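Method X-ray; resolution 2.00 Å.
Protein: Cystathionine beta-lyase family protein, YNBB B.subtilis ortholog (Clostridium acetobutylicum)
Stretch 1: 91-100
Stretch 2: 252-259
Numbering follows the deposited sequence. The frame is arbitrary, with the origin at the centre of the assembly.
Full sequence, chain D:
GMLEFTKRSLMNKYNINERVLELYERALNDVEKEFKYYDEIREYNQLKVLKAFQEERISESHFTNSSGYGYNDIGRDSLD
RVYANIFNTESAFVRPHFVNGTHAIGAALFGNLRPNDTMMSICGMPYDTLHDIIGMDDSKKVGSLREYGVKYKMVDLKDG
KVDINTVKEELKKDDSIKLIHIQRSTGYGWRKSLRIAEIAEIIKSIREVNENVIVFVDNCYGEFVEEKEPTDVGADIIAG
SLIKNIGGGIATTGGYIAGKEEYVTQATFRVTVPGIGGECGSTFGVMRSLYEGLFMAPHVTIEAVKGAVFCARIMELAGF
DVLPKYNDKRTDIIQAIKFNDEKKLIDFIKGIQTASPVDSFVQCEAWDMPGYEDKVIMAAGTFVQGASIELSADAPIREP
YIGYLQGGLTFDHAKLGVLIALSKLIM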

# COMPACT_ATOMS: atom_id res chain seq x y z
N SER D 91 -4.34 -29.14 -2.35
CA SER D 91 -4.09 -27.88 -1.67
C SER D 91 -3.05 -27.03 -2.34
O SER D 91 -2.28 -27.48 -3.21
CB SER D 91 -3.57 -28.12 -0.24
OG SER D 91 -4.31 -29.10 0.39
N ALA D 92 -2.99 -25.79 -1.86
CA ALA D 92 -2.01 -24.82 -2.31
C ALA D 92 -1.88 -23.80 -1.21
O ALA D 92 -2.79 -23.65 -0.37
CB ALA D 92 -2.36 -24.15 -3.66
N PHE D 93 -0.75 -23.11 -1.25
CA PHE D 93 -0.30 -22.17 -0.23
C PHE D 93 0.52 -21.11 -0.96
O PHE D 93 1.67 -21.35 -1.36
CB PHE D 93 0.52 -22.91 0.81
CG PHE D 93 1.11 -22.04 1.90
CD1 PHE D 93 0.32 -21.53 2.92
CD2 PHE D 93 2.45 -21.76 1.90
CE1 PHE D 93 0.85 -20.79 3.92
CE2 PHE D 93 2.98 -20.97 2.91
CZ PHE D 93 2.17 -20.51 3.94
N VAL D 94 -0.13 -19.97 -1.16
CA VAL D 94 0.39 -18.85 -1.90
C VAL D 94 0.47 -17.66 -0.96
O VAL D 94 -0.53 -17.28 -0.30
CB VAL D 94 -0.56 -18.49 -3.07
CG1 VAL D 94 0.10 -17.42 -3.97
CG2 VAL D 94 -1.01 -19.74 -3.83
N ARG D 95 1.66 -17.07 -0.86
CA ARG D 95 1.87 -16.03 0.12
C ARG D 95 2.88 -15.05 -0.37
O ARG D 95 3.87 -15.42 -1.04
CB ARG D 95 2.40 -16.60 1.43
CG ARG D 95 1.47 -17.50 2.19
CD ARG D 95 0.31 -16.72 2.79
NE ARG D 95 -0.55 -17.56 3.64
CZ ARG D 95 -1.49 -18.38 3.19
NH1 ARG D 95 -1.69 -18.52 1.90
NH2 ARG D 95 -2.21 -19.08 4.05
N PRO D 96 2.68 -13.77 -0.03
CA PRO D 96 3.68 -12.72 -0.35
C PRO D 96 4.88 -12.83 0.61
O PRO D 96 5.96 -12.27 0.39
CB PRO D 96 2.90 -11.42 -0.06
CG PRO D 96 1.97 -11.83 1.07
CD PRO D 96 1.52 -13.22 0.67
N HIS D 97 4.70 -13.59 1.68
CA HIS D 97 5.74 -13.74 2.69
C HIS D 97 6.98 -14.48 2.22
O HIS D 97 8.04 -14.41 2.88
CB HIS D 97 5.19 -14.43 3.94
CG HIS D 97 3.93 -13.80 4.47
ND1 HIS D 97 3.87 -13.17 5.69
CD2 HIS D 97 2.68 -13.70 3.93
CE1 HIS D 97 2.64 -12.69 5.87
NE2 HIS D 97 1.90 -13.01 4.82
N PHE D 98 6.88 -15.28 1.16
CA PHE D 98 8.08 -15.94 0.66
C PHE D 98 8.97 -14.86 0.03
O PHE D 98 8.51 -14.04 -0.76
CB PHE D 98 7.78 -16.98 -0.38
CG PHE D 98 7.06 -18.22 0.11
CD1 PHE D 98 7.72 -19.20 0.82
CD2 PHE D 98 5.72 -18.41 -0.21
CE1 PHE D 98 7.08 -20.33 1.19
CE2 PHE D 98 5.07 -19.57 0.17
CZ PHE D 98 5.73 -20.50 0.86
N VAL D 99 10.25 -14.86 0.39
CA VAL D 99 11.15 -13.81 -0.02
C VAL D 99 11.69 -14.02 -1.42
O VAL D 99 12.16 -13.06 -2.04
CB VAL D 99 12.32 -13.61 1.00
CG1 VAL D 99 11.77 -13.22 2.36
CG2 VAL D 99 13.30 -14.82 1.13
N ASN D 100 11.65 -15.28 -1.89
CA ASN D 100 12.03 -15.68 -3.25
C ASN D 100 11.58 -17.13 -3.47
O ASN D 100 10.96 -17.75 -2.60
CB ASN D 100 13.54 -15.48 -3.49
CG ASN D 100 14.41 -16.30 -2.55
OD1 ASN D 100 13.95 -17.31 -2.01
ND2 ASN D 100 15.66 -15.85 -2.32
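Stretch 2 (252-259) TTGGYIAG

The most unusual feature of this contact is a glycine pair, Gly254 and Gly255, at the point where an antiparallel strand pair gives way to a turn. Gly254 has phi 113° and psi -176°, angles at which a side chain would be jammed against the preceding carbonyl; an ideal CB would also lie 2.6 Å from Arg95 O, a clash. Without one, the backbones close in until Gly254 CA is 3.8 Å from Pro96 CA and 3.2 Å from both Arg95 O and Phe98 O, the last a CA-H...O contact. Gly255 is extended, at -161/173, but an ideal CB there would be a tight 3.1 Å from Phe98 CB.

Beyond this point the arrangement illustrates how antiparallel strands distant in sequence are zipped together. Residues 255-259 run against residues 91-95 with an angle of 176° between their directions, and the axes approach to 4.6 Å. Each hydrogen-bonded pair contributes two reciprocal bonds: Arg95 N to Gly255 O and Gly255 N to Arg95 O, both 3.1 Å; Phe93 N to Ile257 O at 2.8 Å and Ile257 N to Phe93 O at 2.9 Å; Ser91 N to Gly259 O at 2.9 Å and Gly259 N to Ser91 O at 3.0 Å. Between these rungs the backbones draw closer, with CA-CA distances of 4.1 Å for Ala92 and Ala258 and 4.3 Å for Val94 and Tyr256. Here CA-H...O contacts supplement the ladder, as from Tyr256 CA to Phe93 O and from Ala92 CA to Ile257 O, each 3.3 Å.

Alternation sorts the side chains onto two faces. Ala92 and Ala258 share one face with Val94 and Tyr256; Ala92 CB meets Ala258 CB at 4.1 Å, and Val94 CG2 meets Tyr256 CB at the same distance. Phe93 and Ile257 point to the other face, where Ile257 also receives Phe98: Phe98 CZ lies 4.0 Å from Ile257 CD1. A type I turn from Arg95 to Phe98 redirects stretch 1, and the Phe98 side chain points toward stretch 2; Phe98 CD2 comes within 3.3 Å of Gly255 O.

Past the glycine pair, Thr253 extends the contact by other means. Its CG2 atom lies 3.3 Å from Pro96 O, while two waters bridge Thr253 OG1 and Val99 O. One is 2.7 Å from Thr253 OG1 and 2.8 Å from Val99 O; the other is 3.0 Å from Thr253 OG1 and 2.9 Å from Val99 O. Solvent thus links the segments beyond the ladder.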

# COMPACT_ATOMS: atom_id res chain seq x y z
N THR D 252 4.49 -8.49 -6.79
CA THR D 252 5.72 -7.82 -6.41
C THR D 252 6.64 -8.67 -5.56
O THR D 252 7.79 -8.33 -5.39
CB THR D 252 5.44 -6.49 -5.74
OG1 THR D 252 4.65 -6.77 -4.60
CG2 THR D 252 4.68 -5.53 -6.69
N THR D 253 6.15 -9.79 -5.03
CA THR D 253 7.02 -10.69 -4.26
C THR D 253 6.24 -11.94 -3.94
O THR D 253 5.04 -12.04 -4.27
CB THR D 253 7.55 -10.07 -2.94
OG1 THR D 253 8.69 -10.85 -2.43
CG2 THR D 253 6.43 -9.99 -1.94
N GLY D 254 6.90 -12.93 -3.36
CA GLY D 254 6.16 -14.12 -2.89
C GLY D 254 6.45 -15.42 -3.63
O GLY D 254 7.33 -15.50 -4.49
N GLY D 255 5.71 -16.46 -3.24
CA GLY D 255 5.95 -17.81 -3.73
C GLY D 255 4.71 -18.67 -3.50
O GLY D 255 3.75 -18.24 -2.84
N TYR D 256 4.74 -19.88 -4.04
CA TYR D 256 3.67 -20.81 -3.89
C TYR D 256 4.21 -22.22 -3.64
O TYR D 256 5.34 -22.55 -4.03
CB TYR D 256 2.72 -20.77 -5.09
CG TYR D 256 3.27 -21.42 -6.36
CD1 TYR D 256 4.00 -20.67 -7.27
CD2 TYR D 256 3.05 -22.78 -6.61
CE1 TYR D 256 4.54 -21.28 -8.41
CE2 TYR D 256 3.60 -23.39 -7.75
CZ TYR D 256 4.32 -22.63 -8.65
OH TYR D 256 4.87 -23.17 -9.79
N ILE D 257 3.41 -23.00 -2.93
CA ILE D 257 3.58 -24.43 -2.75
C ILE D 257 2.24 -25.06 -3.04
O ILE D 257 1.22 -24.55 -2.63
CB ILE D 257 4.04 -24.80 -1.35
CG1 ILE D 257 5.38 -24.17 -1.07
CG2 ILE D 257 4.07 -26.40 -1.20
CD1 ILE D 257 5.95 -24.43 0.32
N ALA D 258 2.23 -26.15 -3.81
CA ALA D 258 0.99 -26.81 -4.22
C ALA D 258 1.21 -28.31 -4.26
O ALA D 258 2.28 -28.81 -4.61
CB ALA D 258 0.51 -26.34 -5.57
N GLY D 259 0.15 -29.03 -3.92
CA GLY D 259 0.21 -30.49 -3.88
C GLY D 259 -0.79 -31.14 -2.94
O GLY D 259 -1.86 -30.59 -2.65
O HOH W 1 11.21 -10.59 -0.89
O HOH W 2 10.48 -12.05 -3.99